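Local coordinates for protein cyanuric acid amidohydrolase (Azorhizobium caulinodans, PDB 4NQ3) that catalyses the hydrolytic opening of the s-triazine ring of cyanuric acid, giving carboxybiuret, which decarboxylates spontaneously to biuret, at residues A[218-222]-A[252-256]; A[73-77]-A[234-238]; A[5-9]-A[278-282]. All blocks are in the same frame, centred on the assembly; numbering follows the deposited sequence.

Interaction 1 (A[218-222]-A[252-256]); sequences LWSAR and AHGVM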
ATOM      1  N   LEU A 218      14.828  14.292 -25.217  1.00 43.93           N
ATOM      2  CA  LEU A 218      16.212  13.866 -25.080  1.00 31.62           C
ATOM      3  C   LEU A 218      16.235  12.538 -24.348  1.00 34.95           C
ATOM      4  O   LEU A 218      15.821  12.470 -23.191  1.00 31.77           O
ATOM      5  CB  LEU A 218      17.012  14.889 -24.286  1.00 30.05           C
ATOM      6  CG  LEU A 218      16.915  16.332 -24.757  1.00 30.71           C
ATOM      7  CD1 LEU A 218      17.530  17.218 -23.717  1.00 28.29           C
ATOM      8  CD2 LEU A 218      17.597  16.501 -26.096  1.00 28.99           C
ATOM      9  N   TRP A 219      16.678  11.478 -25.014  1.00 27.09           N
ATOM     10  CA  TRP A 219      16.810  10.199 -24.345  1.00 26.42           C
ATOM     11  C   TRP A 219      17.838   9.306 -25.013  1.00 33.53           C
ATOM     12  O   TRP A 219      18.208   9.510 -26.170  1.00 33.94           O
ATOM     13  CB  TRP A 219      15.467   9.463 -24.260  1.00 26.62           C
ATOM     14  CG  TRP A 219      14.713   9.308 -25.547  1.00 33.55           C
ATOM     15  CD1 TRP A 219      13.719  10.126 -26.019  1.00 28.15           C
ATOM     16  CD2 TRP A 219      14.864   8.257 -26.520  1.00 34.35           C
ATOM     17  NE1 TRP A 219      13.255   9.650 -27.224  1.00 30.01           N
ATOM     18  CE2 TRP A 219      13.943   8.510 -27.555  1.00 31.26           C
ATOM     19  CE3 TRP A 219      15.690   7.130 -26.616  1.00 37.96           C
ATOM     20  CZ2 TRP A 219      13.824   7.678 -28.667  1.00 28.83           C
ATOM     21  CZ3 TRP A 219      15.568   6.305 -27.731  1.00 33.53           C
ATOM     22  CH2 TRP A 219      14.643   6.589 -28.739  1.00 33.78           C
ATOM     23  N   SER A 220      18.316   8.336 -24.240  1.00 31.96           N
ATOM     24  CA  SER A 220      19.237   7.311 -24.714  1.00 32.61           C
ATOM     25  C   SER A 220      18.489   6.019 -25.003  1.00 36.92           C
ATOM     26  O   SER A 220      17.565   5.643 -24.273  1.00 42.30           O
ATOM     27  CB  SER A 220      20.335   7.047 -23.680  1.00 29.95           C
ATOM     28  OG  SER A 220      20.896   5.762 -23.888  1.00 27.39           O
ATOM     29  N   ALA A 221      18.898   5.324 -26.053  1.00 35.63           N
ATOM     30  CA  ALA A 221      18.336   4.008 -26.340  1.00 37.05           C
ATOM     31  C   ALA A 221      19.060   2.914 -25.544  1.00 37.68           C
ATOM     32  O   ALA A 221      18.746   1.728 -25.676  1.00 32.62           O
ATOM     33  CB  ALA A 221      18.417   3.716 -27.834  1.00 36.17           C
ATOM     34  N   ARG A 222      20.025   3.297 -24.718  1.00 24.40           N
ATOM     35  CA  ARG A 222      20.804   2.274 -24.069  1.00 30.44           C
ATOM     36  C   ARG A 222      20.908   2.429 -22.562  1.00 33.77           C
ATOM     37  O   ARG A 222      21.320   1.494 -21.857  1.00 38.02           O
ATOM     38  CB  ARG A 222      22.183   2.229 -24.711  1.00 29.74           C
ATOM     39  CG  ARG A 222      22.114   1.352 -25.943  1.00 37.64           C
ATOM     40  CD  ARG A 222      23.147   1.659 -26.973  1.00 41.17           C
ATOM     41  NE  ARG A 222      22.946   2.968 -27.567  1.00 36.99           N
ATOM     42  CZ  ARG A 222      23.868   3.563 -28.304  1.00 43.12           C
ATOM     43  NH1 ARG A 222      25.007   2.936 -28.544  1.00 43.05           N
ATOM     44  NH2 ARG A 222      23.659   4.770 -28.804  1.00 52.66           N
ATOM     45  N   ALA A 252      21.884  -8.220 -27.786  1.00 44.80           N
ATOM     46  CA  ALA A 252      21.158  -7.388 -28.733  1.00 30.85           C
ATOM     47  C   ALA A 252      20.229  -6.519 -27.908  1.00 35.97           C
ATOM     48  O   ALA A 252      19.957  -6.850 -26.752  1.00 40.29           O
ATOM     49  CB  ALA A 252      20.391  -8.238 -29.721  1.00 32.51           C
ATOM     50  N   HIS A 253      19.758  -5.408 -28.470  1.00 30.64           N
ATOM     51  CA  HIS A 253      18.869  -4.507 -27.729  1.00 32.66           C
ATOM     52  C   HIS A 253      17.922  -3.780 -28.657  1.00 34.95           C
ATOM     53  O   HIS A 253      18.158  -3.705 -29.861  1.00 40.14           O
ATOM     54  CB  HIS A 253      19.656  -3.457 -26.945  1.00 29.18           C
ATOM     55  CG  HIS A 253      20.010  -2.258 -27.765  1.00 34.90           C
ATOM     56  ND1 HIS A 253      21.081  -2.242 -28.636  1.00 39.25           N
ATOM     57  CD2 HIS A 253      19.418  -1.043 -27.869  1.00 37.67           C
ATOM     58  CE1 HIS A 253      21.142  -1.061 -29.232  1.00 41.95           C
ATOM     59  NE2 HIS A 253      20.144  -0.316 -28.785  1.00 41.86           N
ATOM     60  N   GLY A 254      16.897  -3.171 -28.070  1.00 34.55           N
ATOM     61  CA  GLY A 254      15.922  -2.390 -28.808  1.00 34.94           C
ATOM     62  C   GLY A 254      15.180  -1.463 -27.865  1.00 37.98           C
ATOM     63  O   GLY A 254      15.388  -1.518 -26.652  1.00 44.96           O
ATOM     64  N   VAL A 255      14.324  -0.603 -28.411  1.00 40.95           N
ATOM     65  CA  VAL A 255      13.571   0.318 -27.576  1.00 32.33           C
ATOM     66  C   VAL A 255      12.087   0.053 -27.655  1.00 36.11           C
ATOM     67  O   VAL A 255      11.509   0.129 -28.714  1.00 44.51           O
ATOM     68  CB  VAL A 255      13.821   1.766 -27.975  1.00 37.45           C
ATOM     69  CG1 VAL A 255      12.985   2.704 -27.105  1.00 32.34           C
ATOM     70  CG2 VAL A 255      15.290   2.092 -27.837  1.00 38.90           C
HETATM   71  N   MSE A 256      11.464  -0.264 -26.534  1.00 36.30           N
HETATM   72  CA  MSE A 256      10.022  -0.374 -26.505  1.00 36.50           C
HETATM   73  C   MSE A 256       9.390   1.006 -26.654  1.00 41.92           C
HETATM   74  O   MSE A 256       9.678   1.916 -25.868  1.00 41.99           O
HETATM   75  CB  MSE A 256       9.570  -1.017 -25.210  1.00 38.97           C
HETATM   76  CG  MSE A 256      10.068  -2.428 -25.020  1.00 42.54           C
HETATM   77 SE   MSE A 256       9.466  -3.111 -23.272  1.00 59.87          SE
HETATM   78  CE  MSE A 256       7.581  -3.486 -23.759  0.77 34.71           C
TER
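Ala221 and Val255 mark the closest approach of the two backbones, with their CA atoms 6.2 Å apart, and the touching parts 219-222 and 253-255 run nearly antiparallel, their end-to-end directions 159° apart. No hydrogen bond joins the two segments, so the contact rests mainly on side chains. CB of Ala221 packs against CG2 of Val255 at 3.5 Å. Val255 CG2 also lies 4.2 Å from CZ3 of the Trp219 ring. This branch faces the loop because it stands anti to the carbonyl carbon of Val255, while CG1 takes the place anti to the backbone N (chi1 178°).

Further along, the side chain of Arg222 crosses the imidazole of His253. Arg222 CG sits over one face of the ring, 4.1 Å from its centroid and offset toward the rim, in a CH-pi contact. The guanidinium and ring planes are only 13° apart. The charged end of Arg222 does not rest on His253, however. Its NH2 forms a salt bridge with Glu201, and ND1 of His253 is hydrogen-bonded to ND1 of His151. The imidazole also comes near the loop backbone, with CD2 3.6 Å from Ala221 O.

Within the loop, Ser220 OG accepts a straight bond of 2.7 Å from Arg222 N, which forms an ST turn. Glu201 also bonds Ser220 OG and Ala221 N, so one acidic residue holds three successive loop residues.

The contact joins the loop before strand 223-227 of the second repeating unit to strand 249-256, an outermost strand, within this chain, of the third unit's sheet. Trp219 and Val255 both pack on Pro341, one of the residues of the magnesium site.

Interaction 2 (A[73-77]-A[234-238]); sequences EVCLV and HEIVV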
ATOM      1  N   GLU A  73      35.511  -3.634  -5.556  1.00 36.80           N
ATOM      2  CA  GLU A  73      35.570  -3.206  -6.949  1.00 34.74           C
ATOM      3  C   GLU A  73      34.491  -3.878  -7.776  1.00 37.74           C
ATOM      4  O   GLU A  73      34.311  -3.551  -8.939  1.00 35.19           O
ATOM      5  CB  GLU A  73      36.947  -3.505  -7.528  1.00 37.88           C
ATOM      6  CG  GLU A  73      38.022  -2.574  -6.994  1.00 67.07           C
ATOM      7  CD  GLU A  73      39.413  -3.222  -6.955  1.00 85.11           C
ATOM      8  OE1 GLU A  73      39.684  -4.139  -7.769  1.00 87.99           O
ATOM      9  OE2 GLU A  73      40.220  -2.845  -6.066  1.00 94.77           O
ATOM     10  N   VAL A  74      33.750  -4.803  -7.174  1.00 21.70           N
ATOM     11  CA  VAL A  74      32.638  -5.439  -7.878  1.00 21.61           C
ATOM     12  C   VAL A  74      31.443  -4.501  -7.884  1.00 17.98           C
ATOM     13  O   VAL A  74      31.100  -3.926  -6.851  1.00 23.46           O
ATOM     14  CB  VAL A  74      32.232  -6.793  -7.231  1.00 20.33           C
ATOM     15  CG1 VAL A  74      31.032  -7.410  -7.947  1.00 13.05           C
ATOM     16  CG2 VAL A  74      33.395  -7.732  -7.231  1.00 12.53           C
ATOM     17  N   CYS A  75      30.818  -4.324  -9.041  1.00 13.24           N
ATOM     18  CA  CYS A  75      29.637  -3.478  -9.114  1.00 16.44           C
ATOM     19  C   CYS A  75      28.422  -4.231  -8.657  1.00 25.81           C
ATOM     20  O   CYS A  75      28.078  -5.277  -9.230  1.00 30.62           O
ATOM     21  CB  CYS A  75      29.421  -2.967 -10.527  1.00 17.07           C
ATOM     22  SG  CYS A  75      30.567  -1.602 -10.912  1.00 25.49           S
ATOM     23  N   LEU A  76      27.779  -3.709  -7.616  1.00 28.06           N
ATOM     24  CA  LEU A  76      26.566  -4.314  -7.088  1.00 26.03           C
ATOM     25  C   LEU A  76      25.368  -3.416  -7.423  1.00 27.30           C
ATOM     26  O   LEU A  76      25.184  -2.352  -6.827  1.00 36.17           O
ATOM     27  CB  LEU A  76      26.701  -4.539  -5.585  1.00 14.67           C
ATOM     28  CG  LEU A  76      27.778  -5.542  -5.138  1.00 20.04           C
ATOM     29  CD1 LEU A  76      27.791  -5.746  -3.621  1.00 14.74           C
ATOM     30  CD2 LEU A  76      27.613  -6.909  -5.828  1.00 14.89           C
ATOM     31  N   VAL A  77      24.585  -3.840  -8.410  1.00 15.11           N
ATOM     32  CA  VAL A  77      23.335  -3.181  -8.776  1.00 27.77           C
ATOM     33  C   VAL A  77      22.134  -3.975  -8.269  1.00 21.55           C
ATOM     34  O   VAL A  77      21.739  -4.970  -8.878  1.00 23.47           O
ATOM     35  CB  VAL A  77      23.183  -3.006 -10.311  1.00 26.25           C
ATOM     36  CG1 VAL A  77      21.946  -2.217 -10.616  1.00 16.32           C
ATOM     37  CG2 VAL A  77      24.410  -2.386 -10.918  1.00 15.41           C
ATOM     38  N   HIS A 234      27.814   6.096  -7.612  1.00 24.32           N
ATOM     39  CA  HIS A 234      27.242   5.339  -8.731  1.00 20.03           C
ATOM     40  C   HIS A 234      28.001   4.044  -9.021  1.00 19.16           C
ATOM     41  O   HIS A 234      29.214   3.970  -8.808  1.00 21.36           O
ATOM     42  CB  HIS A 234      27.225   6.180 -10.020  1.00 18.91           C
ATOM     43  CG  HIS A 234      26.570   7.518  -9.882  1.00 19.49           C
ATOM     44  ND1 HIS A 234      27.219   8.612  -9.359  1.00 31.79           N
ATOM     45  CD2 HIS A 234      25.323   7.940 -10.201  1.00 22.24           C
ATOM     46  CE1 HIS A 234      26.402   9.651  -9.361  1.00 27.28           C
ATOM     47  NE2 HIS A 234      25.242   9.272  -9.867  1.00 21.51           N
ATOM     48  N   GLU A 235      27.287   3.028  -9.513  1.00 26.24           N
ATOM     49  CA  GLU A 235      27.932   1.853 -10.116  1.00 23.98           C
ATOM     50  C   GLU A 235      27.582   1.839 -11.590  1.00 22.71           C
ATOM     51  O   GLU A 235      26.420   1.985 -11.948  1.00 31.62           O
ATOM     52  CB  GLU A 235      27.482   0.565  -9.463  1.00 21.55           C
ATOM     53  CG  GLU A 235      27.488   0.654  -7.951  1.00 33.47           C
ATOM     54  CD  GLU A 235      28.746   0.064  -7.332  1.00 44.15           C
ATOM     55  OE1 GLU A 235      28.634  -1.010  -6.687  1.00 45.77           O
ATOM     56  OE2 GLU A 235      29.833   0.687  -7.470  1.00 50.08           O
ATOM     57  N   ILE A 236      28.581   1.680 -12.445  1.00 18.91           N
ATOM     58  CA  ILE A 236      28.346   1.636 -13.875  1.00 19.38           C
ATOM     59  C   ILE A 236      28.773   0.284 -14.462  1.00 22.81           C
ATOM     60  O   ILE A 236      29.877  -0.216 -14.186  1.00 26.75           O
ATOM     61  CB  ILE A 236      29.094   2.756 -14.592  1.00 21.00           C
ATOM     62  CG1 ILE A 236      28.427   4.098 -14.306  1.00 23.67           C
ATOM     63  CG2 ILE A 236      29.108   2.517 -16.089  1.00 21.01           C
ATOM     64  CD1 ILE A 236      28.775   4.659 -12.969  1.00 30.24           C
ATOM     65  N   VAL A 237      27.902  -0.303 -15.277  1.00 20.55           N
ATOM     66  CA  VAL A 237      28.248  -1.524 -15.984  1.00 23.53           C
ATOM     67  C   VAL A 237      27.859  -1.371 -17.435  1.00 24.39           C
ATOM     68  O   VAL A 237      26.682  -1.184 -17.730  1.00 24.64           O
ATOM     69  CB  VAL A 237      27.525  -2.740 -15.394  1.00 25.67           C
ATOM     70  CG1 VAL A 237      27.899  -3.975 -16.154  1.00 18.48           C
ATOM     71  CG2 VAL A 237      27.903  -2.893 -13.947  1.00 21.47           C
ATOM     72  N   VAL A 238      28.842  -1.448 -18.331  1.00 27.20           N
ATOM     73  CA  VAL A 238      28.614  -1.343 -19.777  1.00 25.68           C
ATOM     74  C   VAL A 238      28.628  -2.727 -20.433  1.00 27.67           C
ATOM     75  O   VAL A 238      29.589  -3.468 -20.291  1.00 37.81           O
ATOM     76  CB  VAL A 238      29.689  -0.463 -20.452  1.00 21.99           C
ATOM     77  CG1 VAL A 238      29.608  -0.559 -21.946  1.00 23.28           C
ATOM     78  CG2 VAL A 238      29.589   0.966 -20.004  1.00 21.91           C
TER
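Glu235 reaches across to strand 75-77 and takes a hydrogen bond from the backbone N of Leu76. The bond to OE1 is 3.0 Å long and nearly straight at the hydrogen (166°). The N-H arrives from above the carboxylate plane, 42° out of it. A bend at chi2 turns the carboxylate toward the strand and brings OE1 to 3.6 Å from Cys75 CA. OE2 has a weak hydrogen bond to His113 ND1.

The tight part is formed by Glu235, Val237 and the buried Cys75. Cys75 CB packs on CG2 of Val237 at 3.7 Å. Its SG lies 4.0 Å from Glu235 CB and 3.6 Å from Ile236 O. Cys75 thus meets Glu235 through SG and Val237 through CB, the two residues whose CB atoms point toward it. Ile236, the residue between them, points the other way.

The looser side is at Leu76 and Val74, whose side chains both point away. Leu76 is partly exposed, and its CB comes no nearer than 4.2 Å to Glu235 OE1.

The strands pack nearly orthogonally (96°), with their axes 6.9 Å apart at closest approach. They belong to the sheets of two different repeating units. The side chain of Glu235 is about 4 Å from that of the active-site Lys156, on the neighbouring strand 150-157. Leu76 and Val74 turn to helix 51-67, Ile236 packs on helix 125-141, and Cys75 and Val237 both touch Ala36 of strand 34-41.

Interaction 3 (A[5-9]-A[278-282]); sequences KVHRI and EATIV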
ATOM      1  N   LYS A   5      31.007 -14.496 -19.048  1.00 29.75           N
ATOM      2  CA  LYS A   5      30.203 -15.568 -18.507  1.00 25.67           C
ATOM      3  C   LYS A   5      29.102 -14.906 -17.683  1.00 28.00           C
ATOM      4  O   LYS A   5      29.382 -14.116 -16.778  1.00 30.34           O
ATOM      5  CB  LYS A   5      31.088 -16.513 -17.671  1.00 26.08           C
ATOM      6  CG  LYS A   5      31.677 -17.692 -18.460  1.00 34.04           C
ATOM      7  CD  LYS A   5      32.910 -18.322 -17.799  1.00 36.27           C
ATOM      8  CE  LYS A   5      32.586 -19.097 -16.505  1.00 49.39           C
ATOM      9  NZ  LYS A   5      33.796 -19.457 -15.656  1.00 47.57           N
ATOM     10  N   VAL A   6      27.850 -15.174 -18.030  1.00 26.46           N
ATOM     11  CA  VAL A   6      26.720 -14.604 -17.296  1.00 27.33           C
ATOM     12  C   VAL A   6      25.921 -15.682 -16.577  1.00 36.68           C
ATOM     13  O   VAL A   6      25.443 -16.631 -17.213  1.00 45.85           O
ATOM     14  CB  VAL A   6      25.797 -13.829 -18.228  1.00 23.75           C
ATOM     15  CG1 VAL A   6      24.599 -13.302 -17.471  1.00 23.15           C
ATOM     16  CG2 VAL A   6      26.566 -12.714 -18.868  1.00 24.84           C
ATOM     17  N   HIS A   7      25.756 -15.529 -15.267  1.00 21.96           N
ATOM     18  CA  HIS A   7      25.117 -16.560 -14.439  1.00 21.93           C
ATOM     19  C   HIS A   7      23.826 -16.084 -13.792  1.00 24.13           C
ATOM     20  O   HIS A   7      23.857 -15.137 -13.019  1.00 28.90           O
ATOM     21  CB  HIS A   7      26.060 -17.011 -13.322  1.00 23.96           C
ATOM     22  CG  HIS A   7      27.381 -17.521 -13.801  1.00 35.57           C
ATOM     23  ND1 HIS A   7      27.560 -18.807 -14.265  1.00 44.61           N
ATOM     24  CD2 HIS A   7      28.591 -16.913 -13.890  1.00 40.79           C
ATOM     25  CE1 HIS A   7      28.823 -18.971 -14.615  1.00 48.39           C
ATOM     26  NE2 HIS A   7      29.470 -17.837 -14.397  1.00 44.72           N
ATOM     27  N   ARG A   8      22.701 -16.736 -14.069  1.00 21.47           N
ATOM     28  CA  ARG A   8      21.453 -16.341 -13.407  1.00 24.46           C
ATOM     29  C   ARG A   8      21.154 -17.249 -12.195  1.00 25.94           C
ATOM     30  O   ARG A   8      20.949 -18.447 -12.328  1.00 32.26           O
ATOM     31  CB  ARG A   8      20.292 -16.356 -14.386  1.00 21.51           C
ATOM     32  CG  ARG A   8      19.165 -15.433 -13.996  1.00 27.93           C
ATOM     33  CD  ARG A   8      18.148 -15.233 -15.154  1.00 29.16           C
ATOM     34  NE  ARG A   8      17.495 -16.501 -15.463  1.00 29.60           N
ATOM     35  CZ  ARG A   8      16.990 -16.860 -16.640  1.00 30.39           C
ATOM     36  NH1 ARG A   8      17.017 -16.060 -17.700  1.00 25.45           N
ATOM     37  NH2 ARG A   8      16.438 -18.056 -16.740  1.00 38.01           N
ATOM     38  N   ILE A   9      21.169 -16.673 -11.006  1.00 18.81           N
ATOM     39  CA  ILE A   9      21.033 -17.445  -9.790  1.00 18.76           C
ATOM     40  C   ILE A   9      19.740 -17.106  -9.023  1.00 26.95           C
ATOM     41  O   ILE A   9      19.469 -15.943  -8.737  1.00 29.11           O
ATOM     42  CB  ILE A   9      22.260 -17.221  -8.888  1.00 25.78           C
ATOM     43  CG1 ILE A   9      23.517 -17.663  -9.640  1.00 22.40           C
ATOM     44  CG2 ILE A   9      22.126 -17.972  -7.557  1.00 17.80           C
ATOM     45  CD1 ILE A   9      24.799 -17.454  -8.896  1.00 16.90           C
ATOM     46  N   GLU A 278      13.828 -20.686 -21.333  1.00 63.40           N
ATOM     47  CA  GLU A 278      14.209 -20.445 -19.952  1.00 61.05           C
ATOM     48  C   GLU A 278      15.560 -19.746 -19.916  1.00 52.28           C
ATOM     49  O   GLU A 278      15.797 -18.881 -19.087  1.00 62.45           O
ATOM     50  CB  GLU A 278      14.240 -21.764 -19.165  1.00 73.48           C
ATOM     51  CG  GLU A 278      14.200 -21.616 -17.636  1.00 81.92           C
ATOM     52  CD  GLU A 278      15.578 -21.593 -16.989  1.00 88.49           C
ATOM     53  OE1 GLU A 278      16.585 -21.833 -17.694  1.00 92.86           O
ATOM     54  OE2 GLU A 278      15.657 -21.324 -15.770  1.00 91.60           O
ATOM     55  N   ALA A 279      16.408 -20.048 -20.885  1.00 47.55           N
ATOM     56  CA  ALA A 279      17.768 -19.522 -20.887  1.00 44.28           C
ATOM     57  C   ALA A 279      17.877 -18.065 -21.328  1.00 48.62           C
ATOM     58  O   ALA A 279      18.888 -17.423 -21.066  1.00 52.77           O
ATOM     59  CB  ALA A 279      18.648 -20.383 -21.753  1.00 45.77           C
ATOM     60  N   THR A 280      16.871 -17.537 -22.016  1.00 48.25           N
ATOM     61  CA  THR A 280      16.944 -16.139 -22.461  1.00 43.67           C
ATOM     62  C   THR A 280      17.101 -15.186 -21.263  1.00 41.71           C
ATOM     63  O   THR A 280      16.393 -15.296 -20.260  1.00 45.97           O
ATOM     64  CB  THR A 280      15.691 -15.721 -23.248  1.00 40.20           C
ATOM     65  OG1 THR A 280      15.363 -16.722 -24.222  1.00 43.92           O
ATOM     66  CG2 THR A 280      15.922 -14.389 -23.928  1.00 37.18           C
ATOM     67  N   ILE A 281      18.054 -14.272 -21.352  1.00 39.03           N
ATOM     68  CA  ILE A 281      18.232 -13.261 -20.325  1.00 34.80           C
ATOM     69  C   ILE A 281      17.645 -11.941 -20.807  1.00 35.95           C
ATOM     70  O   ILE A 281      18.016 -11.466 -21.890  1.00 41.04           O
ATOM     71  CB  ILE A 281      19.706 -13.061 -20.016  1.00 32.22           C
ATOM     72  CG1 ILE A 281      20.290 -14.316 -19.389  1.00 25.05           C
ATOM     73  CG2 ILE A 281      19.906 -11.827 -19.140  1.00 30.78           C
ATOM     74  CD1 ILE A 281      21.750 -14.192 -19.173  1.00 24.36           C
ATOM     75  N   VAL A 282      16.766 -11.330 -20.016  1.00 30.70           N
ATOM     76  CA  VAL A 282      16.120 -10.085 -20.439  1.00 29.13           C
ATOM     77  C   VAL A 282      16.345  -8.962 -19.442  1.00 31.01           C
ATOM     78  O   VAL A 282      16.133  -9.146 -18.249  1.00 39.29           O
ATOM     79  CB  VAL A 282      14.601 -10.272 -20.632  1.00 32.25           C
ATOM     80  CG1 VAL A 282      14.001  -9.038 -21.274  1.00 25.25           C
ATOM     81  CG2 VAL A 282      14.320 -11.512 -21.480  1.00 27.22           C
TER
HETATM   82  O   HOH W   1      16.696 -12.925 -17.122  1.00 29.08           O
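Arg8 spans from strand 2-10, an outermost strand, within this chain, of the first repeating unit's four-stranded sheet, to the turn that leads into strand 281-286 of the third unit's sheet. The enzyme is built from three such units, and this contact ties the first to the third.

From CB, which points toward the turn, the chain leaves extended, with CG anti to the backbone N, and then bends at chi3 (64°). NE forms a salt bridge with Glu329. CZ sits 3.4 Å from Glu278 O. NH2 gives this oxygen a hydrogen bond of 2.6 Å with an N-H...O angle of 166°. The oxygen lies close to the guanidinium plane, so the bond is made at the edge of the group. NH1 approaches the same oxygen weakly and also reaches Thr280 O at 2.7 Å, but that bond is strongly bent and therefore weak. Together with the salt bridge from NE to Glu329, these bonds probably limit the rotation of the guanidinium.

NH2 also makes a salt bridge with the carboxylate of Glu278, 3.5 Å from OE2, the two planes 76° apart. That side chain is exposed and poorly ordered. Its OE2 has a second partner, Lys297 of the second subunit, so the charge cluster extends to the subunit interface. Thr280 O, in turn, also accepts a hydrogen bond from His327 NE2.

Beside the polar part, Ile281 and Val6 close the contact with an apolar touch, CD1 of Ile281 meeting CG1 of Val6 at 3.4 Å. A water completes the join: it accepts from Arg8 NH1 at 3.2 Å and, weakly, from Val282 N at 3.3 Å.

How the interactions relate
Each interaction joins two different repeating units. Interaction 2 links the first and second, interaction 1 the second and third, and interaction 3 the first and third, which closes the ring of three. Their centres lie 18 to 21 Å apart, and none touches another. Interaction 3 joins segments 269 residues apart, and the other two fall between them. Interactions 1 and 2 alternate along the sequence, and their strands 235-242 and 249-256 are consecutive. Interactions 1 and 3 share the third unit's sheet, and interactions 2 and 3 share the first unit's. This pairing of units is consistent with the threefold repeat of the monomer, although the three contacts differ in kind.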